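Local coordinates for pectinesterase (PDB 4PMH), which catalyses the hydrolysis of methyl esters in pectin, releasing methanol, and probably serves the rice weevil in digesting plant cell walls, at residues N309-I319 with D351-S362; V228-F236 with H262-Y270. All coordinates share one frame; numbering follows the deposited sequence.

Contact 1 of 2, residues N309-I319 with D351-S362; sequences NGQLIIKESTI and DNYNRFWEYNNS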
loop_
_atom_site.group_PDB
_atom_site.type_symbol
_atom_site.label_atom_id
_atom_site.label_comp_id
_atom_site.label_asym_id
_atom_site.label_seq_id
_atom_site.Cartn_x
_atom_site.Cartn_y
_atom_site.Cartn_z
ATOM N N ASN A 309 -15.622 -4.279 -4.261
ATOM C CA ASN A 309 -15.243 -4.862 -5.517
ATOM C C ASN A 309 -14.010 -4.157 -6.042
ATOM O O ASN A 309 -14.089 -3.138 -6.753
ATOM C CB ASN A 309 -16.413 -4.843 -6.509
ATOM C CG ASN A 309 -16.171 -5.728 -7.715
ATOM O OD1 ASN A 309 -15.473 -6.763 -7.656
ATOM N ND2 ASN A 309 -16.747 -5.312 -8.838
ATOM N N GLY A 310 -12.859 -4.711 -5.647
ATOM C CA GLY A 310 -11.551 -4.085 -5.875
ATOM C C GLY A 310 -11.332 -3.560 -7.283
ATOM O O GLY A 310 -11.603 -4.257 -8.259
ATOM N N GLN A 311 -10.824 -2.334 -7.380
ATOM C CA GLN A 311 -10.602 -1.667 -8.662
ATOM C C GLN A 311 -9.118 -1.417 -8.845
ATOM O O GLN A 311 -8.468 -0.873 -7.950
ATOM C CB GLN A 311 -11.377 -0.352 -8.731
ATOM C CG GLN A 311 -11.647 0.187 -10.136
ATOM C CD GLN A 311 -10.484 0.925 -10.771
ATOM O OE1 GLN A 311 -9.611 1.462 -10.083
ATOM N NE2 GLN A 311 -10.460 0.947 -12.107
ATOM N N LEU A 312 -8.605 -1.815 -10.015
ATOM C CA LEU A 312 -7.194 -1.713 -10.359
ATOM C C LEU A 312 -6.988 -1.596 -11.866
ATOM O O LEU A 312 -7.448 -2.426 -12.611
ATOM C CB LEU A 312 -6.433 -2.954 -9.892
ATOM C CG LEU A 312 -4.995 -3.106 -10.365
ATOM C CD1 LEU A 312 -4.078 -1.990 -9.876
ATOM C CD2 LEU A 312 -4.467 -4.442 -9.876
ATOM N N ILE A 313 -6.264 -0.574 -12.283
ATOM C CA ILE A 313 -5.804 -0.447 -13.654
ATOM C C ILE A 313 -4.274 -0.392 -13.698
ATOM O O ILE A 313 -3.654 0.412 -13.001
ATOM C CB ILE A 313 -6.419 0.789 -14.297
ATOM C CG1 ILE A 313 -7.912 0.513 -14.508
ATOM C CG2 ILE A 313 -5.714 1.125 -15.624
ATOM C CD1 ILE A 313 -8.673 1.718 -14.982
ATOM N N ILE A 314 -3.677 -1.276 -14.498
ATOM C CA ILE A 314 -2.240 -1.227 -14.785
ATOM C C ILE A 314 -2.080 -0.740 -16.210
ATOM O O ILE A 314 -2.493 -1.416 -17.148
ATOM C CB ILE A 314 -1.573 -2.581 -14.599
ATOM C CG1 ILE A 314 -1.725 -3.038 -13.149
ATOM C CG2 ILE A 314 -0.093 -2.501 -14.962
ATOM C CD1 ILE A 314 -1.438 -4.502 -12.927
ATOM N N LYS A 315 -1.520 0.456 -16.353
ATOM C CA LYS A 315 -1.427 1.154 -17.640
ATOM C C LYS A 315 0.017 1.524 -17.995
ATOM O O LYS A 315 0.736 2.064 -17.155
ATOM C CB LYS A 315 -2.226 2.450 -17.547
ATOM C CG LYS A 315 -2.179 3.336 -18.782
ATOM C CD LYS A 315 -3.320 4.340 -18.715
ATOM C CE LYS A 315 -3.320 5.305 -19.895
ATOM N NZ LYS A 315 -4.407 6.305 -19.738
ATOM N N GLU A 316 0.428 1.255 -19.241
ATOM C CA GLU A 316 1.744 1.672 -19.747
ATOM C C GLU A 316 2.882 1.319 -18.798
ATOM O O GLU A 316 3.787 2.098 -18.540
ATOM C CB GLU A 316 1.689 3.151 -20.162
ATOM C CG GLU A 316 0.675 3.286 -21.290
ATOM C CD GLU A 316 0.464 4.678 -21.818
ATOM O OE1 GLU A 316 1.133 5.595 -21.330
ATOM O OE2 GLU A 316 -0.368 4.830 -22.744
ATOM N N SER A 317 2.800 0.103 -18.276
ATOM C CA SER A 317 3.781 -0.408 -17.358
ATOM C C SER A 317 4.497 -1.625 -17.959
ATOM O O SER A 317 4.018 -2.251 -18.914
ATOM C CB SER A 317 3.117 -0.767 -16.038
ATOM O OG SER A 317 2.701 0.404 -15.360
ATOM N N THR A 318 5.650 -1.925 -17.382
ATOM C CA THR A 318 6.425 -3.090 -17.732
ATOM C C THR A 318 6.050 -4.249 -16.803
ATOM O O THR A 318 6.140 -4.130 -15.590
ATOM C CB THR A 318 7.923 -2.772 -17.593
ATOM O OG1 THR A 318 8.285 -1.749 -18.544
ATOM C CG2 THR A 318 8.762 -4.011 -17.830
ATOM N N ILE A 319 5.618 -5.360 -17.367
ATOM C CA ILE A 319 5.269 -6.532 -16.570
ATOM C C ILE A 319 6.235 -7.640 -16.966
ATOM O O ILE A 319 6.256 -8.053 -18.131
ATOM C CB ILE A 319 3.821 -6.967 -16.807
ATOM C CG1 ILE A 319 2.864 -5.785 -16.547
ATOM C CG2 ILE A 319 3.465 -8.149 -15.926
ATOM C CD1 ILE A 319 1.396 -6.107 -16.763
ATOM N N ASP A 351 -20.520 -4.511 -11.219
ATOM C CA ASP A 351 -20.087 -5.278 -10.039
ATOM C C ASP A 351 -20.441 -6.747 -10.098
ATOM O O ASP A 351 -20.259 -7.485 -9.129
ATOM C CB ASP A 351 -20.659 -4.645 -8.774
ATOM C CG ASP A 351 -20.072 -3.279 -8.511
ATOM O OD1 ASP A 351 -18.823 -3.154 -8.545
ATOM O OD2 ASP A 351 -20.853 -2.327 -8.280
ATOM N N ASN A 352 -20.932 -7.187 -11.241
ATOM C CA ASN A 352 -21.092 -8.606 -11.490
ATOM C C ASN A 352 -19.820 -9.235 -12.021
ATOM O O ASN A 352 -19.735 -10.459 -12.138
ATOM C CB ASN A 352 -22.253 -8.825 -12.443
ATOM C CG ASN A 352 -23.531 -8.288 -11.874
ATOM O OD1 ASN A 352 -24.118 -8.898 -10.988
ATOM N ND2 ASN A 352 -23.930 -7.104 -12.318
ATOM N N TYR A 353 -18.844 -8.385 -12.346
ATOM C CA TYR A 353 -17.518 -8.813 -12.727
ATOM C C TYR A 353 -16.497 -8.079 -11.858
ATOM O O TYR A 353 -16.819 -7.062 -11.231
ATOM C CB TYR A 353 -17.243 -8.428 -14.175
ATOM C CG TYR A 353 -18.186 -9.061 -15.166
ATOM C CD1 TYR A 353 -17.893 -10.293 -15.735
ATOM C CD2 TYR A 353 -19.360 -8.415 -15.547
ATOM C CE1 TYR A 353 -18.754 -10.880 -16.644
ATOM C CE2 TYR A 353 -20.232 -8.991 -16.469
ATOM C CZ TYR A 353 -19.927 -10.223 -17.004
ATOM O OH TYR A 353 -20.772 -10.817 -17.910
ATOM N N ASN A 354 -15.267 -8.581 -11.862
ATOM C CA ASN A 354 -14.171 -7.872 -11.244
ATOM C C ASN A 354 -13.843 -6.605 -12.020
ATOM O O ASN A 354 -14.324 -6.405 -13.143
ATOM C CB ASN A 354 -12.968 -8.769 -11.114
ATOM C CG ASN A 354 -13.189 -9.854 -10.098
ATOM O OD1 ASN A 354 -13.595 -10.966 -10.451
ATOM N ND2 ASN A 354 -13.005 -9.518 -8.816
ATOM N N ARG A 355 -13.058 -5.734 -11.395
ATOM C CA ARG A 355 -12.684 -4.456 -12.007
ATOM C C ARG A 355 -11.176 -4.336 -12.088
ATOM O O ARG A 355 -10.583 -3.320 -11.685
ATOM C CB ARG A 355 -13.274 -3.249 -11.240
ATOM C CG ARG A 355 -14.752 -3.353 -10.834
ATOM C CD ARG A 355 -14.973 -2.704 -9.445
ATOM N NE ARG A 355 -15.165 -1.313 -9.665
ATOM C CZ ARG A 355 -15.134 -0.338 -8.778
ATOM N NH1 ARG A 355 -14.909 -0.522 -7.475
ATOM N NH2 ARG A 355 -15.346 0.873 -9.264
ATOM N N PHE A 356 -10.549 -5.367 -12.633
ATOM C CA PHE A 356 -9.125 -5.374 -12.878
ATOM C C PHE A 356 -8.888 -5.237 -14.373
ATOM O O PHE A 356 -9.390 -6.035 -15.158
ATOM C CB PHE A 356 -8.504 -6.687 -12.395
ATOM C CG PHE A 356 -8.773 -7.014 -10.955
ATOM C CD1 PHE A 356 -8.924 -6.025 -10.005
ATOM C CD2 PHE A 356 -8.859 -8.332 -10.559
ATOM C CE1 PHE A 356 -9.154 -6.342 -8.678
ATOM C CE2 PHE A 356 -9.098 -8.665 -9.237
ATOM C CZ PHE A 356 -9.246 -7.670 -8.298
ATOM N N TRP A 357 -8.146 -4.211 -14.772
ATOM C CA TRP A 357 -7.968 -3.921 -16.194
ATOM C C TRP A 357 -6.552 -3.500 -16.514
ATOM O O TRP A 357 -5.819 -3.039 -15.653
ATOM C CB TRP A 357 -8.899 -2.786 -16.652
ATOM C CG TRP A 357 -10.285 -2.793 -16.046
ATOM C CD1 TRP A 357 -10.697 -2.116 -14.922
ATOM C CD2 TRP A 357 -11.427 -3.468 -16.546
ATOM N NE1 TRP A 357 -12.023 -2.353 -14.691
ATOM C CE2 TRP A 357 -12.504 -3.178 -15.671
ATOM C CE3 TRP A 357 -11.655 -4.306 -17.643
ATOM C CZ2 TRP A 357 -13.791 -3.707 -15.858
ATOM C CZ3 TRP A 357 -12.923 -4.827 -17.823
ATOM C CH2 TRP A 357 -13.981 -4.512 -16.930
ATOM N N GLU A 358 -6.188 -3.613 -17.786
ATOM C CA GLU A 358 -4.884 -3.156 -18.243
ATOM C C GLU A 358 -5.023 -2.302 -19.493
ATOM O O GLU A 358 -5.998 -2.432 -20.204
ATOM C CB GLU A 358 -4.027 -4.340 -18.596
ATOM C CG GLU A 358 -3.634 -5.199 -17.423
ATOM C CD GLU A 358 -2.960 -6.441 -17.914
ATOM O OE1 GLU A 358 -3.627 -7.475 -17.892
ATOM O OE2 GLU A 358 -1.804 -6.366 -18.384
ATOM N N TYR A 359 -4.014 -1.485 -19.783
ATOM C CA TYR A 359 -3.968 -0.769 -21.054
ATOM C C TYR A 359 -2.514 -0.547 -21.437
ATOM O O TYR A 359 -1.783 0.095 -20.686
ATOM C CB TYR A 359 -4.641 0.604 -20.946
ATOM C CG TYR A 359 -4.524 1.432 -22.225
ATOM C CD1 TYR A 359 -5.192 1.051 -23.372
ATOM C CD2 TYR A 359 -3.766 2.599 -22.269
ATOM C CE1 TYR A 359 -5.099 1.790 -24.544
ATOM C CE2 TYR A 359 -3.663 3.347 -23.449
ATOM C CZ TYR A 359 -4.326 2.924 -24.576
ATOM O OH TYR A 359 -4.253 3.646 -25.762
ATOM N N ASN A 360 -2.102 -1.064 -22.593
ATOM C CA ASN A 360 -0.830 -0.680 -23.205
ATOM C C ASN A 360 0.397 -0.983 -22.356
ATOM O O ASN A 360 1.327 -0.179 -22.260
ATOM C CB ASN A 360 -0.892 0.819 -23.542
ATOM C CG ASN A 360 0.092 1.221 -24.611
ATOM O OD1 ASN A 360 0.590 0.380 -25.357
ATOM N ND2 ASN A 360 0.361 2.518 -24.713
ATOM N N ASN A 361 0.390 -2.148 -21.721
ATOM C CA ASN A 361 1.548 -2.616 -20.985
ATOM C C ASN A 361 2.513 -3.330 -21.935
ATOM O O ASN A 361 2.170 -3.650 -23.075
ATOM C CB ASN A 361 1.111 -3.538 -19.842
ATOM C CG ASN A 361 0.247 -2.831 -18.823
ATOM O OD1 ASN A 361 0.492 -1.669 -18.490
ATOM N ND2 ASN A 361 -0.801 -3.529 -18.333
ATOM N N SER A 362 3.739 -3.532 -21.482
ATOM C CA SER A 362 4.727 -4.219 -22.276
ATOM C C SER A 362 5.567 -5.076 -21.388
ATOM O O SER A 362 5.330 -5.127 -20.167
ATOM C CB SER A 362 5.576 -3.210 -23.054
ATOM O OG SER A 362 6.164 -2.281 -22.180
HETATM O O HOH W 1 -12.738 -6.686 -8.596
HETATM O O HOH W 2 -13.277 -0.277 -13.174
#
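Strands 311-315 and 355-359 run parallel, their axes 4.7 Å apart and 11° from alignment, joined by a ladder in which L312, I314 and E316 each donate a backbone N-H to the second strand and W357 and Y359 donate back. At the C-terminal end N361 joins the two strands through its side-chain amide: OD1 accepts from S317 N at 2.9 Å, while ND2 gives to I314 O at 3.0 Å and also to E358 OE2. I314 O is gripped twice, with Y359 N and N361 ND2 on opposite faces of its carbonyl plane, and the turn at E316 is tied to the neighbouring strand. One residue earlier, N360 ND2 donates to E316 OE2 from above the carboxylate plane, 3.1 Å away. K315, its chain extended (chi1 177°), runs alongside the Y359 ring, CE lying 3.6 Å from CD2, and carries NZ on to F21 O. I313 CG1 abuts the edge of the W357 indole at CD1, 3.9 Å away. At the other end the N309 amide spends ND2 twice, nearly in its own plane, on Y353 O and on D351 OD1, both 3.0 Å away, while its OD1 accepts from R336. Q311 CB lies over one face of the R355 guanidinium, whose NH2 turns to K263. Such in-register parallel strands are the hallmark of the right-handed parallel beta-helix of pectinesterases, here at its C-terminal edge.

Contact 2 of 2, residues V228-F236 with H262-Y270; sequences VFGGGSAIF and HKMYGYFVY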
loop_
_atom_site.group_PDB
_atom_site.type_symbol
_atom_site.label_atom_id
_atom_site.label_comp_id
_atom_site.label_asym_id
_atom_site.label_seq_id
_atom_site.Cartn_x
_atom_site.Cartn_y
_atom_site.Cartn_z
ATOM N N VAL A 228 0.126 -5.163 -1.745
ATOM C CA VAL A 228 -0.472 -3.833 -1.883
ATOM C C VAL A 228 -1.972 -4.070 -1.814
ATOM O O VAL A 228 -2.563 -4.610 -2.763
ATOM C CB VAL A 228 -0.104 -3.117 -3.206
ATOM C CG1 VAL A 228 -0.774 -1.742 -3.290
ATOM C CG2 VAL A 228 1.401 -2.984 -3.337
ATOM N N PHE A 229 -2.580 -3.677 -0.693
ATOM C CA PHE A 229 -3.946 -4.040 -0.399
ATOM C C PHE A 229 -4.691 -2.917 0.313
ATOM O O PHE A 229 -4.083 -2.052 0.961
ATOM C CB PHE A 229 -3.962 -5.337 0.438
ATOM C CG PHE A 229 -3.678 -5.129 1.914
ATOM C CD1 PHE A 229 -2.380 -4.931 2.366
ATOM C CD2 PHE A 229 -4.709 -5.161 2.851
ATOM C CE1 PHE A 229 -2.112 -4.735 3.715
ATOM C CE2 PHE A 229 -4.445 -4.983 4.214
ATOM C CZ PHE A 229 -3.138 -4.765 4.638
ATOM N N GLY A 230 -6.010 -2.913 0.146
ATOM C CA GLY A 230 -6.858 -1.877 0.732
ATOM C C GLY A 230 -7.737 -1.140 -0.243
ATOM O O GLY A 230 -7.886 -1.536 -1.415
ATOM N N GLY A 231 -8.309 -0.030 0.230
ATOM C CA GLY A 231 -9.418 0.610 -0.451
ATOM C C GLY A 231 -9.260 2.058 -0.876
ATOM O O GLY A 231 -10.245 2.696 -1.226
ATOM N N GLY A 232 -8.047 2.580 -0.870
ATOM C CA GLY A 232 -7.836 3.980 -1.195
ATOM C C GLY A 232 -7.887 4.222 -2.691
ATOM O O GLY A 232 -7.917 3.275 -3.493
ATOM N N SER A 233 -7.918 5.496 -3.062
ATOM C CA SER A 233 -7.603 5.902 -4.413
ATOM C C SER A 233 -6.109 6.126 -4.443
ATOM O O SER A 233 -5.635 7.185 -4.036
ATOM C CB SER A 233 -8.329 7.187 -4.789
ATOM O OG SER A 233 -9.721 6.983 -4.936
ATOM N N ALA A 234 -5.358 5.138 -4.918
ATOM C CA ALA A 234 -3.893 5.183 -4.823
ATOM C C ALA A 234 -3.258 5.110 -6.198
ATOM O O ALA A 234 -3.538 4.194 -6.965
ATOM C CB ALA A 234 -3.377 4.055 -3.940
ATOM N N ILE A 235 -2.425 6.107 -6.497
ATOM C CA ILE A 235 -1.711 6.220 -7.757
ATOM C C ILE A 235 -0.256 5.827 -7.533
ATOM O O ILE A 235 0.380 6.303 -6.584
ATOM C CB ILE A 235 -1.770 7.669 -8.274
ATOM C CG1 ILE A 235 -3.218 8.033 -8.578
ATOM C CG2 ILE A 235 -0.865 7.872 -9.475
ATOM C CD1 ILE A 235 -3.476 9.527 -8.609
ATOM N N PHE A 236 0.261 4.956 -8.394
ATOM C CA PHE A 236 1.645 4.499 -8.326
ATOM C C PHE A 236 2.285 4.834 -9.653
ATOM O O PHE A 236 1.987 4.189 -10.653
ATOM C CB PHE A 236 1.704 2.992 -8.116
ATOM C CG PHE A 236 1.101 2.539 -6.829
ATOM C CD1 PHE A 236 1.882 2.428 -5.677
ATOM C CD2 PHE A 236 -0.249 2.221 -6.753
ATOM C CE1 PHE A 236 1.321 2.004 -4.487
ATOM C CE2 PHE A 236 -0.812 1.802 -5.556
ATOM C CZ PHE A 236 -0.024 1.688 -4.426
ATOM N N HIS A 262 -18.981 1.725 -5.198
ATOM C CA HIS A 262 -19.412 3.035 -5.655
ATOM C C HIS A 262 -18.238 3.961 -5.907
ATOM O O HIS A 262 -18.413 5.078 -6.395
ATOM C CB HIS A 262 -20.404 3.619 -4.640
ATOM C CG HIS A 262 -21.549 2.696 -4.359
ATOM N ND1 HIS A 262 -22.780 2.824 -4.969
ATOM C CD2 HIS A 262 -21.628 1.582 -3.591
ATOM C CE1 HIS A 262 -23.574 1.847 -4.569
ATOM N NE2 HIS A 262 -22.900 1.079 -3.731
ATOM N N LYS A 263 -17.037 3.490 -5.593
ATOM C CA LYS A 263 -15.815 4.248 -5.856
ATOM C C LYS A 263 -15.286 3.868 -7.238
ATOM O O LYS A 263 -14.979 2.707 -7.496
ATOM C CB LYS A 263 -14.765 3.966 -4.757
ATOM C CG LYS A 263 -13.645 4.994 -4.672
ATOM C CD LYS A 263 -12.580 4.654 -3.620
ATOM C CE LYS A 263 -12.950 5.081 -2.219
ATOM N NZ LYS A 263 -11.773 5.189 -1.310
ATOM N N MET A 264 -15.171 4.867 -8.110
ATOM C CA MET A 264 -14.651 4.699 -9.456
ATOM C C MET A 264 -13.146 4.422 -9.477
ATOM O O MET A 264 -12.652 3.640 -10.291
ATOM C CB MET A 264 -14.896 5.991 -10.258
ATOM C CG MET A 264 -15.822 5.879 -11.455
ATOM S SD MET A 264 -15.411 7.160 -12.671
ATOM C CE MET A 264 -14.981 6.187 -14.110
ATOM N N TYR A 265 -12.429 5.141 -8.626
ATOM C CA TYR A 265 -10.977 5.163 -8.628
ATOM C C TYR A 265 -10.386 4.388 -7.459
ATOM O O TYR A 265 -10.345 4.885 -6.333
ATOM C CB TYR A 265 -10.489 6.621 -8.606
ATOM C CG TYR A 265 -11.041 7.403 -9.780
ATOM C CD1 TYR A 265 -10.617 7.124 -11.058
ATOM C CD2 TYR A 265 -12.029 8.361 -9.609
ATOM C CE1 TYR A 265 -11.131 7.813 -12.156
ATOM C CE2 TYR A 265 -12.552 9.049 -10.692
ATOM C CZ TYR A 265 -12.103 8.768 -11.959
ATOM O OH TYR A 265 -12.617 9.435 -13.049
ATOM N N GLY A 266 -9.904 3.179 -7.752
ATOM C CA GLY A 266 -9.149 2.391 -6.787
ATOM C C GLY A 266 -7.670 2.605 -7.014
ATOM O O GLY A 266 -7.150 3.702 -6.793
ATOM N N TYR A 267 -6.992 1.569 -7.488
ATOM C CA TYR A 267 -5.541 1.610 -7.668
ATOM C C TYR A 267 -5.184 1.883 -9.143
ATOM O O TYR A 267 -5.762 1.304 -10.045
ATOM C CB TYR A 267 -4.923 0.304 -7.164
ATOM C CG TYR A 267 -4.966 0.075 -5.665
ATOM C CD1 TYR A 267 -5.210 1.114 -4.765
ATOM C CD2 TYR A 267 -4.716 -1.204 -5.133
ATOM C CE1 TYR A 267 -5.199 0.899 -3.386
ATOM C CE2 TYR A 267 -4.702 -1.419 -3.770
ATOM C CZ TYR A 267 -4.962 -0.369 -2.899
ATOM O OH TYR A 267 -4.932 -0.587 -1.550
ATOM N N PHE A 268 -4.258 2.808 -9.366
ATOM C CA PHE A 268 -3.757 3.136 -10.695
ATOM C C PHE A 268 -2.243 2.974 -10.713
ATOM O O PHE A 268 -1.507 3.699 -10.005
ATOM C CB PHE A 268 -4.130 4.572 -11.045
ATOM C CG PHE A 268 -3.813 4.967 -12.453
ATOM C CD1 PHE A 268 -4.327 4.281 -13.530
ATOM C CD2 PHE A 268 -3.026 6.063 -12.690
ATOM C CE1 PHE A 268 -4.040 4.677 -14.831
ATOM C CE2 PHE A 268 -2.743 6.481 -13.980
ATOM C CZ PHE A 268 -3.242 5.789 -15.047
ATOM N N VAL A 269 -1.791 1.992 -11.486
ATOM C CA VAL A 269 -0.374 1.701 -11.667
ATOM C C VAL A 269 0.028 2.164 -13.072
ATOM O O VAL A 269 -0.488 1.641 -14.069
ATOM C CB VAL A 269 -0.120 0.201 -11.493
ATOM C CG1 VAL A 269 1.324 -0.119 -11.794
ATOM C CG2 VAL A 269 -0.507 -0.261 -10.083
ATOM N N TYR A 270 0.935 3.145 -13.141
ATOM C CA TYR A 270 1.274 3.855 -14.378
ATOM C C TYR A 270 2.793 4.062 -14.529
ATOM O O TYR A 270 3.454 4.495 -13.597
ATOM C CB TYR A 270 0.585 5.203 -14.350
ATOM C CG TYR A 270 0.836 6.127 -15.514
ATOM C CD1 TYR A 270 0.467 5.772 -16.797
ATOM C CD2 TYR A 270 1.346 7.405 -15.310
ATOM C CE1 TYR A 270 0.655 6.633 -17.865
ATOM C CE2 TYR A 270 1.534 8.278 -16.376
ATOM C CZ TYR A 270 1.190 7.881 -17.651
ATOM O OH TYR A 270 1.390 8.732 -18.715
HETATM O O HOH W 3 -10.955 7.442 -2.504
#
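V228 places CG1 4.0 Å from CE2 of Y267, the ring that fills the bend between strands 229-230 and 233-236. The F229 side chain stacks on Y203 and at its nearest atoms lies about 3 Å from that of D200, the probable proton donor. At F229 and G230 the chain passes the phenol end of Y267, whose OH bonds to A204 O; the backbone angles of G230 call for glycine. G231 O accepts from K263 NZ at 2.9 Å, the lysine bending at chi3 (-83°) to reach it. A water joins the same NZ to S233 OG, which donates to Y265 O in a short 2.6 Å bond. A234 begins the regular parallel ladder, and its CB packs 3.6 Å from Y267 CD1. Replacing Y267 by an alanine would probably open a gap between V228 and A234 and leave A204 O without its hydroxyl partner. I235 sets CG2 at the edge of the F268 ring, 4.3 Å from CD2. F236 N bonds to F268 O at 2.7 Å, while the F236 ring brings its CD2 near V269 CG2 and stacks on Y216 of adjacent strand 213-217. Corner and ladder are characteristic of the pectinesterase beta-helix, F229 bordering its probable active site.

In the fold
Contact 2 comes first along the chain and is complete before contact 1 begins; their centres lie 11 Å apart. Both belong to one long parallel sheet, in which strands 233-237, 267-270, 311-315 and 355-359 follow in sequence order, so that contact 1 ends the sheet and contact 2 lies further inside it. Strands 267-270 and 311-315 are direct neighbours, with a probable hydrogen bond of 2.8 Å from K315 N to V269 O, while R355 NH2 lies 2.6 Å from K263 O, a probable hydrogen bond between the two contacts. Together they form successive coils of the beta-helix, carrying its framework from the region beside the probable active site to the C-terminal edge of the sheet.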